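Local coordinates for protein DNA-binding response regulator, merR family (Colwellia psychrerythraea, PDB 3CNB) that is the receiver domain of a MerR-family response regulator that probably binds DNA in its full-length form, with signalling presumably controlled by aspartate phosphorylation, at residues A[10-15]-A[47-52]; A[29-34]-A[119-124]; A[68-73]-A[96-101]; A[84-89]-A[125-130]. One frame throughout, in Å; residues are numbered along the deposited sequence.

Contact 1: residues A[10-15]-A[47-52]; sequences SILIIE and GDLLHT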
loop_
_atom_site.group_PDB
_atom_site.type_symbol
_atom_site.label_atom_id
_atom_site.label_comp_id
_atom_site.label_asym_id
_atom_site.label_seq_id
_atom_site.Cartn_x
_atom_site.Cartn_y
_atom_site.Cartn_z
ATOM N N SER A 10 -3.270 -5.121 10.747
ATOM C CA SER A 10 -3.378 -5.823 9.475
ATOM C C SER A 10 -2.889 -5.006 8.276
ATOM O O SER A 10 -3.253 -3.849 8.121
ATOM C CB SER A 10 -4.827 -6.281 9.277
ATOM O OG SER A 10 -4.929 -7.187 8.212
ATOM N N ILE A 11 -2.046 -5.604 7.435
ATOM C CA ILE A 11 -1.529 -4.898 6.270
ATOM C C ILE A 11 -1.838 -5.695 5.030
ATOM O O ILE A 11 -1.584 -6.890 4.994
ATOM C CB ILE A 11 0.006 -4.670 6.351
ATOM C CG1 ILE A 11 0.356 -3.745 7.514
ATOM C CG2 ILE A 11 0.560 -4.050 5.054
ATOM C CD1 ILE A 11 1.791 -3.871 7.965
ATOM N N LEU A 12 -2.372 -5.021 4.007
ATOM C CA LEU A 12 -2.602 -5.625 2.694
ATOM C C LEU A 12 -1.639 -5.049 1.656
ATOM O O LEU A 12 -1.594 -3.828 1.430
ATOM C CB LEU A 12 -4.064 -5.384 2.238
ATOM C CG LEU A 12 -4.850 -6.209 1.200
ATOM C CD1 LEU A 12 -5.524 -5.270 0.195
ATOM C CD2 LEU A 12 -4.056 -7.295 0.478
ATOM N N ILE A 13 -0.908 -5.935 0.993
ATOM C CA ILE A 13 0.027 -5.559 -0.055
ATOM C C ILE A 13 -0.567 -5.899 -1.407
ATOM O O ILE A 13 -0.860 -7.062 -1.678
ATOM C CB ILE A 13 1.412 -6.282 0.106
ATOM C CG1 ILE A 13 2.114 -5.833 1.384
ATOM C CG2 ILE A 13 2.333 -6.050 -1.117
ATOM C CD1 ILE A 13 3.106 -6.861 1.880
ATOM N N ILE A 14 -0.733 -4.899 -2.239
ATOM C CA ILE A 14 -1.179 -5.055 -3.591
ATOM C C ILE A 14 -0.034 -4.931 -4.570
ATOM O O ILE A 14 0.445 -3.874 -4.814
ATOM C CB ILE A 14 -2.251 -4.056 -3.911
ATOM C CG1 ILE A 14 -3.484 -4.300 -3.064
ATOM C CG2 ILE A 14 -2.580 -4.095 -5.322
ATOM C CD1 ILE A 14 -4.371 -3.189 -2.909
ATOM N N GLU A 15 0.373 -6.042 -5.146
ATOM C CA GLU A 15 1.611 -6.143 -5.893
ATOM C C GLU A 15 1.723 -7.410 -6.759
ATOM O O GLU A 15 1.714 -8.474 -6.247
ATOM C CB GLU A 15 2.756 -6.093 -4.905
ATOM C CG GLU A 15 4.126 -6.282 -5.446
ATOM C CD GLU A 15 4.523 -5.222 -6.393
ATOM O OE1 GLU A 15 4.675 -5.525 -7.549
ATOM O OE2 GLU A 15 4.654 -4.095 -6.014
ATOM N N GLY A 47 -9.352 -6.279 -4.827
ATOM C CA GLY A 47 -10.732 -5.871 -4.512
ATOM C C GLY A 47 -11.329 -6.670 -3.374
ATOM O O GLY A 47 -11.975 -6.127 -2.474
ATOM N N ASP A 48 -11.054 -7.967 -3.412
ATOM C CA ASP A 48 -11.656 -8.939 -2.524
ATOM C C ASP A 48 -11.047 -8.833 -1.131
ATOM O O ASP A 48 -11.779 -8.693 -0.138
ATOM C CB ASP A 48 -11.473 -10.346 -3.127
ATOM C CG ASP A 48 -12.064 -11.439 -2.267
ATOM O OD1 ASP A 48 -13.077 -11.204 -1.583
ATOM O OD2 ASP A 48 -11.498 -12.549 -2.269
ATOM N N LEU A 49 -9.711 -8.851 -1.075
ATOM C CA LEU A 49 -8.963 -8.799 0.183
ATOM C C LEU A 49 -9.088 -7.461 0.921
ATOM O O LEU A 49 -9.026 -7.431 2.143
ATOM C CB LEU A 49 -7.514 -9.177 -0.051
ATOM C CG LEU A 49 -7.162 -10.671 0.114
ATOM C CD1 LEU A 49 -8.120 -11.592 -0.584
ATOM C CD2 LEU A 49 -5.735 -10.964 -0.347
ATOM N N LEU A 50 -9.336 -6.371 0.193
ATOM C CA LEU A 50 -9.742 -5.104 0.822
ATOM C C LEU A 50 -10.797 -5.326 1.898
ATOM O O LEU A 50 -10.735 -4.740 2.973
ATOM C CB LEU A 50 -10.342 -4.168 -0.217
ATOM C CG LEU A 50 -10.027 -2.672 -0.304
ATOM C CD1 LEU A 50 -11.169 -1.963 -0.991
ATOM C CD2 LEU A 50 -9.722 -2.005 1.024
ATOM N N HIS A 51 -11.788 -6.158 1.587
ATOM C CA HIS A 51 -12.877 -6.430 2.515
ATOM C C HIS A 51 -12.537 -7.521 3.520
ATOM O O HIS A 51 -12.794 -7.356 4.713
ATOM C CB HIS A 51 -14.144 -6.769 1.738
ATOM C CG HIS A 51 -14.606 -5.655 0.857
ATOM N ND1 HIS A 51 -15.405 -4.634 1.318
ATOM C CD2 HIS A 51 -14.355 -5.379 -0.447
ATOM C CE1 HIS A 51 -15.635 -3.782 0.335
ATOM N NE2 HIS A 51 -15.008 -4.207 -0.744
ATOM N N THR A 52 -11.957 -8.624 3.056
ATOM C CA THR A 52 -11.839 -9.823 3.914
ATOM C C THR A 52 -10.701 -9.743 4.953
ATOM O O THR A 52 -10.762 -10.370 6.013
ATOM C CB THR A 52 -11.692 -11.117 3.096
ATOM O OG1 THR A 52 -10.499 -11.061 2.309
ATOM C CG2 THR A 52 -12.879 -11.316 2.174
#
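Leu12, from the middle of strand 10-14, sends its two methyl groups onto one turn of helix 43-52, and most of the small buried interface of 117 Å² is formed round it. The branches divide the work. CD2 settles against Leu49, lying 4.0 Å from Leu49 CB and 4.1 Å from Leu49 CD2, so the beta carbon and one methyl of the helical residue both meet it. CD1 turns to the helix backbone itself, where it comes within 4.0 Å of Leu50 N. With chi1 at -158°, CG stands trans to the backbone N of Leu12, and the forked end is carried out from the sheet to straddle the segment from Leu49 to Leu50. The Leu12 and Leu49 side chains meet at roughly a right angle. This is the packing of a doubly wound, CheY-like receiver domain, in which a central parallel sheet is covered by helices on both faces; here the second strand-helix unit, 36-40 with 43-52, brings its helix back over the strand that opens the chain. Leu50 takes part through its main chain, for its own side chain comes no nearer to segment 10-15 than 5.0 Å, from Leu50 CB to Leu12 CD1, and packs instead on Ile85. Ala40 touches both Leu12 and Leu49, and Pro55 packs on Leu12 as well. Just past the end of the strand, Glu15 forms a salt bridge with Lys113 and lies close to Asp61, the predicted phosphorylation site, which is unmodified here.

Contact 2: residues A[29-34]-A[119-124]; sequences ENLFPY and LLEKTI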
loop_
_atom_site.group_PDB
_atom_site.type_symbol
_atom_site.label_atom_id
_atom_site.label_comp_id
_atom_site.label_asym_id
_atom_site.label_seq_id
_atom_site.Cartn_x
_atom_site.Cartn_y
_atom_site.Cartn_z
ATOM N N GLU A 29 6.947 -8.101 8.223
ATOM C CA GLU A 29 6.831 -9.073 9.339
ATOM C C GLU A 29 7.963 -8.944 10.351
ATOM O O GLU A 29 7.730 -9.091 11.552
ATOM C CB GLU A 29 6.750 -10.527 8.835
ATOM C CG GLU A 29 5.443 -10.808 8.075
ATOM C CD GLU A 29 5.320 -12.213 7.522
ATOM O OE1 GLU A 29 6.356 -12.877 7.281
ATOM O OE2 GLU A 29 4.166 -12.643 7.314
ATOM N N ASN A 30 9.182 -8.703 9.860
ATOM C CA ASN A 30 10.335 -8.375 10.714
ATOM C C ASN A 30 10.027 -7.151 11.575
ATOM O O ASN A 30 10.252 -7.167 12.769
ATOM C CB ASN A 30 11.595 -8.096 9.877
ATOM C CG ASN A 30 12.118 -9.329 9.158
ATOM O OD1 ASN A 30 11.651 -10.438 9.392
ATOM N ND2 ASN A 30 13.081 -9.131 8.246
ATOM N N LEU A 31 9.501 -6.104 10.941
ATOM C CA LEU A 31 9.180 -4.829 11.590
ATOM C C LEU A 31 8.021 -4.949 12.576
ATOM O O LEU A 31 8.041 -4.336 13.637
ATOM C CB LEU A 31 8.797 -3.798 10.521
ATOM C CG LEU A 31 9.454 -2.421 10.474
ATOM C CD1 LEU A 31 8.643 -1.544 9.542
ATOM C CD2 LEU A 31 9.583 -1.778 11.854
ATOM N N PHE A 32 6.998 -5.717 12.215
ATOM C CA PHE A 32 5.819 -5.848 13.067
ATOM C C PHE A 32 5.511 -7.326 13.265
ATOM O O PHE A 32 4.679 -7.861 12.533
ATOM C CB PHE A 32 4.590 -5.173 12.423
ATOM C CG PHE A 32 4.777 -3.715 12.077
ATOM C CD1 PHE A 32 4.881 -3.313 10.745
ATOM C CD2 PHE A 32 4.790 -2.740 13.070
ATOM C CE1 PHE A 32 5.043 -1.969 10.405
ATOM C CE2 PHE A 32 4.952 -1.380 12.742
ATOM C CZ PHE A 32 5.077 -0.994 11.407
ATOM N N PRO A 33 6.154 -7.987 14.263
ATOM C CA PRO A 33 6.026 -9.437 14.492
ATOM C C PRO A 33 4.606 -9.906 14.851
ATOM O O PRO A 33 4.316 -11.097 14.750
ATOM C CB PRO A 33 6.967 -9.695 15.680
ATOM C CG PRO A 33 7.879 -8.540 15.716
ATOM C CD PRO A 33 7.047 -7.378 15.261
ATOM N N TYR A 34 3.735 -8.982 15.246
ATOM C CA TYR A 34 2.347 -9.311 15.590
ATOM C C TYR A 34 1.302 -8.860 14.551
ATOM O O TYR A 34 0.111 -9.088 14.746
ATOM C CB TYR A 34 1.995 -8.776 16.991
ATOM C CG TYR A 34 2.875 -9.347 18.078
ATOM C CD1 TYR A 34 2.651 -10.627 18.579
ATOM C CD2 TYR A 34 3.950 -8.615 18.586
ATOM C CE1 TYR A 34 3.468 -11.166 19.567
ATOM C CE2 TYR A 34 4.777 -9.145 19.577
ATOM C CZ TYR A 34 4.529 -10.418 20.062
ATOM O OH TYR A 34 5.343 -10.950 21.038
ATOM N N LEU A 119 13.891 4.675 4.623
ATOM C CA LEU A 119 12.787 5.628 4.658
ATOM C C LEU A 119 11.419 4.971 4.962
ATOM O O LEU A 119 10.645 5.481 5.771
ATOM C CB LEU A 119 12.761 6.392 3.348
ATOM C CG LEU A 119 11.658 7.442 3.135
ATOM C CD1 LEU A 119 11.624 8.517 4.245
ATOM C CD2 LEU A 119 11.822 8.067 1.757
ATOM N N LEU A 120 11.145 3.827 4.339
ATOM C CA LEU A 120 9.906 3.099 4.600
ATOM C C LEU A 120 9.744 2.664 6.044
ATOM O O LEU A 120 8.666 2.816 6.610
ATOM C CB LEU A 120 9.772 1.888 3.669
ATOM C CG LEU A 120 8.543 1.003 3.972
ATOM C CD1 LEU A 120 7.231 1.712 3.515
ATOM C CD2 LEU A 120 8.657 -0.412 3.387
ATOM N N GLU A 121 10.812 2.138 6.635
ATOM C CA GLU A 121 10.817 1.739 8.048
ATOM C C GLU A 121 10.336 2.878 8.966
ATOM O O GLU A 121 9.445 2.672 9.779
ATOM C CB GLU A 121 12.213 1.256 8.451
ATOM C CG GLU A 121 12.287 0.539 9.810
ATOM C CD GLU A 121 12.757 1.427 10.960
ATOM O OE1 GLU A 121 12.973 0.888 12.069
ATOM O OE2 GLU A 121 12.926 2.655 10.770
ATOM N N LYS A 122 10.914 4.070 8.801
ATOM C CA LYS A 122 10.550 5.268 9.577
ATOM C C LYS A 122 9.119 5.690 9.295
ATOM O O LYS A 122 8.350 5.951 10.222
ATOM C CB LYS A 122 11.456 6.427 9.161
ATOM C CG LYS A 122 11.371 7.670 10.037
ATOM C CD LYS A 122 12.628 7.775 10.865
ATOM C CE LYS A 122 12.783 9.127 11.501
ATOM N NZ LYS A 122 14.186 9.266 11.950
ATOM N N THR A 123 8.788 5.761 8.001
ATOM C CA THR A 123 7.509 6.269 7.502
ATOM C C THR A 123 6.337 5.453 7.996
ATOM O O THR A 123 5.449 5.998 8.637
ATOM C CB THR A 123 7.490 6.337 5.962
ATOM O OG1 THR A 123 8.561 7.171 5.519
ATOM C CG2 THR A 123 6.186 6.922 5.451
ATOM N N ILE A 124 6.351 4.146 7.746
ATOM C CA ILE A 124 5.222 3.301 8.152
ATOM C C ILE A 124 5.015 3.264 9.664
ATOM O O ILE A 124 3.877 3.273 10.119
ATOM C CB ILE A 124 5.263 1.854 7.529
ATOM C CG1 ILE A 124 3.908 1.148 7.708
ATOM C CG2 ILE A 124 6.398 1.006 8.129
ATOM C CD1 ILE A 124 3.757 -0.137 6.874
#
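Leu31 reaches from the last turn of helix 18-31 toward helix 117-129 and overlaps two of its side chains at once. Its CD1 lies 3.7 Å from Ile124 CG2, the nearest approach between the two segments, while CD2 rests 4.1 Å from Glu121 CG. The Leu31 and Ile124 side chains lie alongside one another, pointing opposite ways, whereas the glutamate chain is crossed at a slant. Glu121 meets the leucine with its aliphatic part: chi1 (-168°) sets CG trans to the backbone N, against Leu31, and a bend at chi2 (-99°) then turns the carboxylate off to make a long, weak ion pair with Lys125. Phe32, the first residue to depart from helical geometry, adds a second apolar wall. Its ring presents an edge to Ile124, with CG2 near the ring plane and 4.0 Å from Phe32 CE1, so one isoleucine methyl serves both Leu31 and Phe32. In a receiver domain the first and last helices share one face of the sheet, and this contact joins the end of the one to the middle of the other. Phe9 stacks edge-to-face on Phe32, and Leu28 extends the apolar packing round Ile124. No hydrogen bond crosses between the two segments; the fit therefore depends on the shapes of methyls, ring edge and methylene, and the one acidic residue taking part contributes carbon to it.

Contact 3: residues A[68-73]-A[96-101]; sequences DGFSIC and DDNVSR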
loop_
_atom_site.group_PDB
_atom_site.type_symbol
_atom_site.label_atom_id
_atom_site.label_comp_id
_atom_site.label_asym_id
_atom_site.label_seq_id
_atom_site.Cartn_x
_atom_site.Cartn_y
_atom_site.Cartn_z
ATOM N N ASP A 68 -6.142 0.242 -12.339
ATOM C CA ASP A 68 -5.786 1.636 -12.263
ATOM C C ASP A 68 -5.585 1.950 -10.778
ATOM O O ASP A 68 -6.557 2.098 -10.060
ATOM C CB ASP A 68 -6.939 2.439 -12.861
ATOM C CG ASP A 68 -6.672 3.937 -12.927
ATOM O OD1 ASP A 68 -7.369 4.610 -13.715
ATOM O OD2 ASP A 68 -5.808 4.460 -12.201
ATOM N N GLY A 69 -4.325 2.058 -10.337
ATOM C CA GLY A 69 -3.987 2.352 -8.924
ATOM C C GLY A 69 -4.500 3.690 -8.414
ATOM O O GLY A 69 -4.828 3.845 -7.228
ATOM N N PHE A 70 -4.593 4.665 -9.309
ATOM C CA PHE A 70 -5.093 5.996 -8.945
ATOM C C PHE A 70 -6.566 5.956 -8.567
ATOM O O PHE A 70 -6.995 6.536 -7.556
ATOM C CB PHE A 70 -4.843 6.968 -10.093
ATOM C CG PHE A 70 -3.381 7.163 -10.401
ATOM C CD1 PHE A 70 -2.641 8.153 -9.747
ATOM C CD2 PHE A 70 -2.740 6.347 -11.322
ATOM C CE1 PHE A 70 -1.278 8.325 -10.026
ATOM C CE2 PHE A 70 -1.398 6.505 -11.608
ATOM C CZ PHE A 70 -0.654 7.490 -10.960
ATOM N N SER A 71 -7.320 5.198 -9.359
ATOM C CA SER A 71 -8.739 4.976 -9.152
ATOM C C SER A 71 -9.014 4.171 -7.871
ATOM O O SER A 71 -9.910 4.516 -7.086
ATOM C CB SER A 71 -9.298 4.230 -10.385
ATOM O OG SER A 71 -10.612 4.655 -10.670
ATOM N N ILE A 72 -8.249 3.091 -7.691
ATOM C CA ILE A 72 -8.318 2.214 -6.523
ATOM C C ILE A 72 -8.048 3.014 -5.235
ATOM O O ILE A 72 -8.793 2.904 -4.250
ATOM C CB ILE A 72 -7.332 1.033 -6.661
ATOM C CG1 ILE A 72 -7.988 -0.120 -7.428
ATOM C CG2 ILE A 72 -7.030 0.399 -5.295
ATOM C CD1 ILE A 72 -8.078 -0.008 -8.904
ATOM N N CYS A 73 -7.007 3.839 -5.263
ATOM C CA CYS A 73 -6.685 4.720 -4.124
ATOM C C CYS A 73 -7.826 5.682 -3.807
ATOM O O CYS A 73 -8.218 5.844 -2.652
ATOM C CB CYS A 73 -5.420 5.525 -4.405
ATOM S SG CYS A 73 -4.897 6.578 -3.013
ATOM N N ASP A 96 6.684 13.574 -10.866
ATOM C CA ASP A 96 6.029 14.436 -9.908
ATOM C C ASP A 96 4.539 14.600 -10.167
ATOM O O ASP A 96 3.784 14.846 -9.243
ATOM C CB ASP A 96 6.761 15.772 -9.791
ATOM C CG ASP A 96 8.095 15.636 -9.052
ATOM O OD1 ASP A 96 8.131 14.962 -7.985
ATOM O OD2 ASP A 96 9.103 16.200 -9.542
ATOM N N ASP A 97 4.121 14.429 -11.415
ATOM C CA ASP A 97 2.703 14.350 -11.733
ATOM C C ASP A 97 2.040 13.114 -11.086
ATOM O O ASP A 97 0.985 13.236 -10.487
ATOM C CB ASP A 97 2.484 14.356 -13.245
ATOM C CG ASP A 97 1.043 14.705 -13.626
ATOM O OD1 ASP A 97 0.651 15.890 -13.454
ATOM O OD2 ASP A 97 0.309 13.801 -14.101
ATOM N N ASN A 98 2.666 11.942 -11.186
ATOM C CA ASN A 98 2.144 10.721 -10.545
ATOM C C ASN A 98 2.093 10.756 -9.015
ATOM O O ASN A 98 1.118 10.310 -8.401
ATOM C CB ASN A 98 2.932 9.495 -11.003
ATOM C CG ASN A 98 2.570 9.049 -12.423
ATOM O OD1 ASN A 98 1.570 9.488 -13.005
ATOM N ND2 ASN A 98 3.388 8.164 -12.982
ATOM N N VAL A 99 3.150 11.277 -8.403
ATOM C CA VAL A 99 3.172 11.552 -6.962
ATOM C C VAL A 99 2.085 12.558 -6.557
ATOM O O VAL A 99 1.312 12.298 -5.644
ATOM C CB VAL A 99 4.567 12.059 -6.483
ATOM C CG1 VAL A 99 4.524 12.492 -5.006
ATOM C CG2 VAL A 99 5.603 10.974 -6.648
ATOM N N SER A 100 2.021 13.690 -7.242
ATOM C CA SER A 100 1.026 14.710 -6.924
ATOM C C SER A 100 -0.393 14.157 -7.053
ATOM O O SER A 100 -1.247 14.468 -6.242
ATOM C CB SER A 100 1.195 15.935 -7.823
ATOM O OG SER A 100 2.385 16.649 -7.500
ATOM N N ARG A 101 -0.627 13.347 -8.083
ATOM C CA ARG A 101 -1.941 12.728 -8.324
ATOM C C ARG A 101 -2.291 11.719 -7.257
ATOM O O ARG A 101 -3.384 11.757 -6.698
ATOM C CB ARG A 101 -1.940 11.994 -9.659
ATOM C CG ARG A 101 -2.242 12.845 -10.839
ATOM C CD ARG A 101 -2.437 11.944 -12.044
ATOM N NE ARG A 101 -3.718 11.257 -12.010
ATOM C CZ ARG A 101 -3.966 10.104 -12.623
ATOM N NH1 ARG A 101 -3.007 9.491 -13.314
ATOM N NH2 ARG A 101 -5.175 9.566 -12.541
HETATM O O HOH W 1 -4.719 6.791 -14.497
#
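Phe70 and Arg101 lie flat against one another, ring and guanidinium planes only 11° apart. Arg101 CZ sits 3.9 Å from the centroid of the Phe70 ring and 21° off its normal, a cation-pi stack in which NH1 hangs over the ring centre and NH2 reaches back to within 3.6 Å of Phe70 CB. A bend at chi3 (75°) folds the arginine chain so that its end comes over the ring, while Arg101 CB touches the rim at Phe70 CE1. Asn98 O meets the edge near the ring plane, 3.5 Å from Phe70 CE1; Asn98 OD1, 3.6 Å from Phe70 CZ, stands well out of that plane, on the side of Arg101. The in-plane backbone oxygen faces the weakly positive C-H edge, probably a mildly favourable contact. Asp68 N-caps helix 69-77 through weak bonds from Phe70 N and Ser71 N to OD2, and a water weakly links that same oxygen to Arg101 NH1. The stack thus ties the first turn of helix 69-77 to the first two turns of helix 96-104 at the surface of the receiver domain. Phe70 also packs on Leu62, Ile102 and Leu105, while Cys73, one turn on, touches Leu60 of strand 57-61.

Contact 4: residues A[84-89]-A[125-130]; sequences NIIVIA and KQLVEQ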
loop_
_atom_site.group_PDB
_atom_site.type_symbol
_atom_site.label_atom_id
_atom_site.label_comp_id
_atom_site.label_asym_id
_atom_site.label_seq_id
_atom_site.Cartn_x
_atom_site.Cartn_y
_atom_site.Cartn_z
ATOM N N ASN A 84 -10.329 5.368 6.500
ATOM C CA ASN A 84 -9.248 5.444 7.495
ATOM C C ASN A 84 -8.025 4.551 7.271
ATOM O O ASN A 84 -7.048 4.619 8.040
ATOM C CB ASN A 84 -9.816 5.236 8.902
ATOM C CG ASN A 84 -10.661 6.403 9.345
ATOM O OD1 ASN A 84 -10.260 7.559 9.200
ATOM N ND2 ASN A 84 -11.845 6.118 9.858
ATOM N N ILE A 85 -8.074 3.720 6.229
ATOM C CA ILE A 85 -6.933 2.891 5.837
ATOM C C ILE A 85 -5.771 3.801 5.424
ATOM O O ILE A 85 -5.967 4.762 4.669
ATOM C CB ILE A 85 -7.310 1.935 4.655
ATOM C CG1 ILE A 85 -8.384 0.927 5.079
ATOM C CG2 ILE A 85 -6.093 1.197 4.133
ATOM C CD1 ILE A 85 -8.704 -0.152 4.003
ATOM N N ILE A 86 -4.576 3.523 5.944
ATOM C CA ILE A 86 -3.378 4.272 5.549
ATOM C C ILE A 86 -2.864 3.685 4.245
ATOM O O ILE A 86 -2.452 2.525 4.203
ATOM C CB ILE A 86 -2.243 4.179 6.603
ATOM C CG1 ILE A 86 -2.682 4.742 7.955
ATOM C CG2 ILE A 86 -0.941 4.858 6.087
ATOM C CD1 ILE A 86 -1.987 4.011 9.132
ATOM N N VAL A 87 -2.910 4.491 3.187
ATOM C CA VAL A 87 -2.505 4.059 1.874
ATOM C C VAL A 87 -1.110 4.594 1.526
ATOM O O VAL A 87 -0.888 5.801 1.471
ATOM C CB VAL A 87 -3.525 4.492 0.777
ATOM C CG1 VAL A 87 -2.979 4.191 -0.607
ATOM C CG2 VAL A 87 -4.882 3.789 0.983
ATOM N N ILE A 88 -0.187 3.676 1.266
ATOM C CA ILE A 88 1.144 4.041 0.809
ATOM C C ILE A 88 1.336 3.542 -0.616
ATOM O O ILE A 88 1.397 2.338 -0.851
ATOM C CB ILE A 88 2.232 3.477 1.776
ATOM C CG1 ILE A 88 2.059 4.105 3.173
ATOM C CG2 ILE A 88 3.636 3.776 1.262
ATOM C CD1 ILE A 88 2.871 3.459 4.244
ATOM N N ALA A 89 1.437 4.467 -1.568
ATOM C CA ALA A 89 1.694 4.091 -2.954
ATOM C C ALA A 89 3.157 3.708 -3.211
ATOM O O ALA A 89 4.066 4.204 -2.557
ATOM C CB ALA A 89 1.265 5.206 -3.905
ATOM N N LYS A 125 6.103 3.238 10.436
ATOM C CA LYS A 125 6.002 3.295 11.899
ATOM C C LYS A 125 5.340 4.603 12.368
ATOM O O LYS A 125 4.429 4.592 13.191
ATOM C CB LYS A 125 7.386 3.138 12.529
ATOM C CG LYS A 125 7.972 1.743 12.417
ATOM C CD LYS A 125 8.780 1.393 13.655
ATOM C CE LYS A 125 10.169 1.997 13.637
ATOM N NZ LYS A 125 10.913 1.658 14.881
ATOM N N GLN A 126 5.813 5.723 11.831
ATOM C CA GLN A 126 5.200 7.018 12.097
ATOM C C GLN A 126 3.701 6.987 11.819
ATOM O O GLN A 126 2.890 7.278 12.699
ATOM C CB GLN A 126 5.867 8.110 11.258
ATOM C CG GLN A 126 5.604 9.522 11.754
ATOM C CD GLN A 126 4.665 10.293 10.846
ATOM O OE1 GLN A 126 4.826 10.297 9.626
ATOM N NE2 GLN A 126 3.678 10.953 11.441
ATOM N N LEU A 127 3.339 6.630 10.591
ATOM C CA LEU A 127 1.929 6.635 10.165
ATOM C C LEU A 127 1.021 5.759 11.020
ATOM O O LEU A 127 -0.122 6.130 11.276
ATOM C CB LEU A 127 1.787 6.273 8.675
ATOM C CG LEU A 127 2.340 7.313 7.699
ATOM C CD1 LEU A 127 2.515 6.718 6.307
ATOM C CD2 LEU A 127 1.477 8.587 7.647
ATOM N N VAL A 128 1.537 4.616 11.468
ATOM C CA VAL A 128 0.780 3.699 12.304
ATOM C C VAL A 128 0.496 4.360 13.650
ATOM O O VAL A 128 -0.636 4.307 14.149
ATOM C CB VAL A 128 1.526 2.358 12.465
ATOM C CG1 VAL A 128 1.031 1.563 13.672
ATOM C CG2 VAL A 128 1.367 1.535 11.200
ATOM N N GLU A 129 1.516 5.024 14.197
ATOM C CA GLU A 129 1.423 5.719 15.483
ATOM C C GLU A 129 0.536 6.968 15.442
ATOM O O GLU A 129 -0.286 7.167 16.331
ATOM C CB GLU A 129 2.823 6.075 15.988
ATOM C CG GLU A 129 3.060 5.692 17.442
ATOM C CD GLU A 129 2.879 4.203 17.695
ATOM O OE1 GLU A 129 3.457 3.386 16.945
ATOM O OE2 GLU A 129 2.158 3.848 18.648
ATOM N N GLN A 130 0.690 7.789 14.401
ATOM C CA GLN A 130 -0.074 9.039 14.250
ATOM C C GLN A 130 -1.566 8.815 13.989
ATOM O O GLN A 130 -2.358 9.758 13.980
ATOM C CB GLN A 130 0.546 9.940 13.167
ATOM C CG GLN A 130 0.166 9.598 11.735
ATOM C CD GLN A 130 -0.944 10.477 11.152
ATOM O OE1 GLN A 130 -1.389 10.250 10.027
ATOM N NE2 GLN A 130 -1.389 11.478 11.910
#
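Strand 86-89 and helix 125-129 run nearly antiparallel, at 161°, with their axes 10.1 Å apart at closest approach. The backbones come nearest at Ile86 and Leu127, whose CA atoms are 7.4 Å apart, and the contact is built on that pair. Ile86 uses both ends of its branched chain. CG2 lies 3.9 Å from Leu127 CD1, whereas CD1 extends beyond the leucine side chain to the helix backbone, 3.5 Å from Leu127 O and 4.2 Å from Val128 CA. The first torsion of Ile86, -60°, sets CG1 beside its own backbone N and so leaves CG2 trans to that N, which separates the two touching points. This is the sheet-to-helix packing of the CheY-like alpha/beta fold, in which a helix lies along a parallel sheet and runs against its strands. Two residues further along the strand, on the same face, Ile88 brings CD1 to within 3.9 Å of Leu127 CD1, so that single leucine methyl is met by both isoleucines. The intervening Val87 points to the other face, where Cys73 and Ile76 of helix 69-77 cover it. Around the contact Val57 touches Ile86, Met59 and Phe111 close on Ile88, and Phe9 packs on Val128.

The four contacts dress both faces of one parallel sheet. Contacts 2 and 4 share helix 117-129 and have centres about 11 Å apart; Leu31 CD2 meets Lys125 CD at 3.7 Å where they join. Contact 1 lies about 17 Å from contact 2, centre to centre, yet Ile11 CD1, on the first strand, lies 4.2 Å from Phe32 CD1, and contact 1 touches contact 4 directly where Leu50 CD2 lies 3.7 Å from Ile85 CD1. Contact 3 occupies the far side of the chain's centre from contact 2, about 23 Å away between centres, but reaches contact 4 through Cys73 and Val87. The predicted phosphoacceptor Asp61 ends the central strand 57-61, close to Glu15 of segment 10-15.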